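Local coordinates for protein galactose-1-phosphate uridylyltransferase (Bacillus cereus, PDB 4QVU) that is of uncharacterised function but has a HIT-like fold, binds zinc, and may be related to hexose-1-phosphate uridylyltransferases, at residues A[141-146]-A[168-173]. Numbering follows the deposited sequence.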
loop_
_atom_site.group_PDB
_atom_site.type_symbol
_atom_site.label_atom_id
_atom_site.label_comp_id
_atom_site.label_asym_id
_atom_site.label_seq_id
_atom_site.Cartn_x
_atom_site.Cartn_y
_atom_site.Cartn_z
ATOM N N ASP A 141 -9.773 -2.216 9.425
ATOM C CA ASP A 141 -9.062 -0.945 9.231
ATOM C C ASP A 141 -9.470 -0.208 7.947
ATOM O O ASP A 141 -9.157 0.980 7.842
ATOM C CB ASP A 141 -7.546 -1.154 9.232
ATOM C CG ASP A 141 -6.950 -1.381 10.617
ATOM O OD1 ASP A 141 -7.732 -1.597 11.584
ATOM O OD2 ASP A 141 -5.710 -1.355 10.737
ATOM N N ASN A 142 -10.205 -0.849 7.011
ATOM C CA ASN A 142 -10.705 -0.166 5.803
ATOM C C ASN A 142 -11.888 0.765 6.141
ATOM O O ASN A 142 -12.291 1.567 5.290
ATOM C CB ASN A 142 -11.135 -1.157 4.707
ATOM C CG ASN A 142 -10.039 -2.013 4.118
ATOM O OD1 ASN A 142 -10.226 -3.208 3.882
ATOM N ND2 ASN A 142 -8.865 -1.441 3.881
ATOM N N PHE A 143 -12.417 0.670 7.381
ATOM C CA PHE A 143 -13.580 1.432 7.866
ATOM C C PHE A 143 -13.187 2.412 9.023
ATOM O O PHE A 143 -14.035 3.183 9.484
ATOM C CB PHE A 143 -14.704 0.455 8.314
ATOM C CG PHE A 143 -15.032 -0.556 7.233
ATOM C CD1 PHE A 143 -15.756 -0.183 6.103
ATOM C CD2 PHE A 143 -14.541 -1.855 7.300
ATOM C CE1 PHE A 143 -16.000 -1.100 5.075
ATOM C CE2 PHE A 143 -14.781 -2.767 6.268
ATOM C CZ PHE A 143 -15.512 -2.384 5.163
ATOM N N GLN A 144 -11.899 2.393 9.451
ATOM C CA GLN A 144 -11.332 3.310 10.455
ATOM C C GLN A 144 -10.768 4.528 9.733
ATOM O O GLN A 144 -10.552 4.458 8.527
ATOM C CB GLN A 144 -10.235 2.629 11.312
ATOM C CG GLN A 144 -10.583 1.283 11.963
ATOM C CD GLN A 144 -11.460 1.336 13.189
ATOM O OE1 GLN A 144 -12.070 2.352 13.531
ATOM N NE2 GLN A 144 -11.546 0.213 13.881
ATOM N N GLY A 145 -10.518 5.619 10.451
ATOM C CA GLY A 145 -9.940 6.809 9.838
ATOM C C GLY A 145 -9.993 8.102 10.629
ATOM O O GLY A 145 -10.038 8.106 11.868
ATOM N N VAL A 146 -9.924 9.211 9.877
ATOM C CA VAL A 146 -9.968 10.587 10.370
ATOM C C VAL A 146 -11.426 10.968 10.532
ATOM O O VAL A 146 -12.154 11.042 9.540
ATOM C CB VAL A 146 -9.209 11.542 9.407
ATOM C CG1 VAL A 146 -9.189 12.972 9.928
ATOM C CG2 VAL A 146 -7.797 11.045 9.143
ATOM N N GLU A 168 -12.439 7.603 0.550
ATOM C CA GLU A 168 -13.530 6.732 0.994
ATOM C C GLU A 168 -14.080 7.288 2.286
ATOM O O GLU A 168 -13.319 7.505 3.230
ATOM C CB GLU A 168 -13.062 5.270 1.155
ATOM C CG GLU A 168 -12.600 4.642 -0.155
ATOM C CD GLU A 168 -12.019 3.243 -0.088
ATOM O OE1 GLU A 168 -11.937 2.674 1.024
ATOM O OE2 GLU A 168 -11.618 2.723 -1.153
ATOM N N PHE A 169 -15.391 7.592 2.298
ATOM C CA PHE A 169 -16.100 8.131 3.455
ATOM C C PHE A 169 -16.893 7.011 4.110
ATOM O O PHE A 169 -17.735 6.392 3.463
ATOM C CB PHE A 169 -17.015 9.305 3.064
ATOM C CG PHE A 169 -16.343 10.434 2.313
ATOM C CD1 PHE A 169 -15.553 11.364 2.980
ATOM C CD2 PHE A 169 -16.535 10.593 0.947
ATOM C CE1 PHE A 169 -14.942 12.410 2.288
ATOM C CE2 PHE A 169 -15.937 11.653 0.259
ATOM C CZ PHE A 169 -15.157 12.562 0.937
ATOM N N ASN A 170 -16.595 6.724 5.382
ATOM C CA ASN A 170 -17.239 5.654 6.140
ATOM C C ASN A 170 -18.212 6.245 7.129
ATOM O O ASN A 170 -17.842 7.090 7.946
ATOM C CB ASN A 170 -16.195 4.789 6.843
ATOM C CG ASN A 170 -15.139 4.261 5.901
ATOM O OD1 ASN A 170 -15.407 3.458 5.002
ATOM N ND2 ASN A 170 -13.925 4.752 6.048
ATOM N N ILE A 171 -19.474 5.825 7.017
ATOM C CA ILE A 171 -20.560 6.240 7.894
ATOM C C ILE A 171 -20.971 4.998 8.676
ATOM O O ILE A 171 -21.446 4.029 8.077
ATOM C CB ILE A 171 -21.722 6.892 7.107
ATOM C CG1 ILE A 171 -21.213 7.902 6.060
ATOM C CG2 ILE A 171 -22.699 7.524 8.072
ATOM C CD1 ILE A 171 -22.251 8.424 5.133
ATOM N N ILE A 172 -20.722 4.993 9.999
ATOM C CA ILE A 172 -20.988 3.830 10.861
ATOM C C ILE A 172 -22.049 4.158 11.921
ATOM O O ILE A 172 -21.962 5.195 12.575
ATOM C CB ILE A 172 -19.662 3.325 11.561
ATOM C CG1 ILE A 172 -18.451 3.206 10.593
ATOM C CG2 ILE A 172 -19.866 2.029 12.350
ATOM C CD1 ILE A 172 -17.506 4.368 10.594
ATOM N N ILE A 173 -23.024 3.244 12.099
ATOM C CA ILE A 173 -24.046 3.260 13.164
ATOM C C ILE A 173 -23.896 1.938 13.926
ATOM O O ILE A 173 -23.514 0.930 13.332
ATOM C CB ILE A 173 -25.520 3.534 12.725
ATOM C CG1 ILE A 173 -26.042 2.498 11.693
ATOM C CG2 ILE A 173 -25.685 4.979 12.246
ATOM C CD1 ILE A 173 -27.543 2.520 11.428
#
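The 3-10 turn at 141-142 and the loop after it lie over one face of strand 169-173, with the CA atoms of Phe143 and Asn170 5.8 Å apart. The two segments are not paired strands. Strand 154-159 sits between strands 145-150 and 169-173 in the antiparallel sheet. The contact is made mainly by side chains of 168-173 against backbone atoms of 142-144, with the Phe143 ring taking part.

Asn170 carries most of it. Its CB points toward the turn, and CG stands beside its own backbone N, anti to the carbonyl carbon (chi1 -54°). This puts the amide against the Phe143 backbone, with Asn170 CG 3.8 Å from Phe143 CA. Asn170 OD1 lies 3.8 Å from Phe143 CD1, obliquely to the ring. The two side chains cross at about a right angle, and ring and amide planes are 71° apart. Asn142 CB lies over one face of the same ring, offset toward its rim. Two residues on from Asn170, Ile172 brings its CD1 to 3.8 Å from Phe143 O.

The polar atoms are bonded through third residues. Lys218 NZ donates to Asn142 O and Asn170 OD1 and forms a salt bridge with Glu168 OE1, which also accepts from Ile163 N, as OE2 does from Ile164 N. Asn170 ND2 bonds to Ser159 OG and Asn157 OD1, while Ser159 OG also reaches Asn142 O and Asn157 ND2 reaches Phe143 O.

The segments are thus joined by packing and by shared partners. Four of the six touching residues are buried, and the carbonyls of Asn142 and Phe143 and the Asn170 amide are satisfied by these bonds within the C-terminal HIT-like domain. With three oxygens around the ammonium, the Glu168 carboxylate would probably keep the lysine charged.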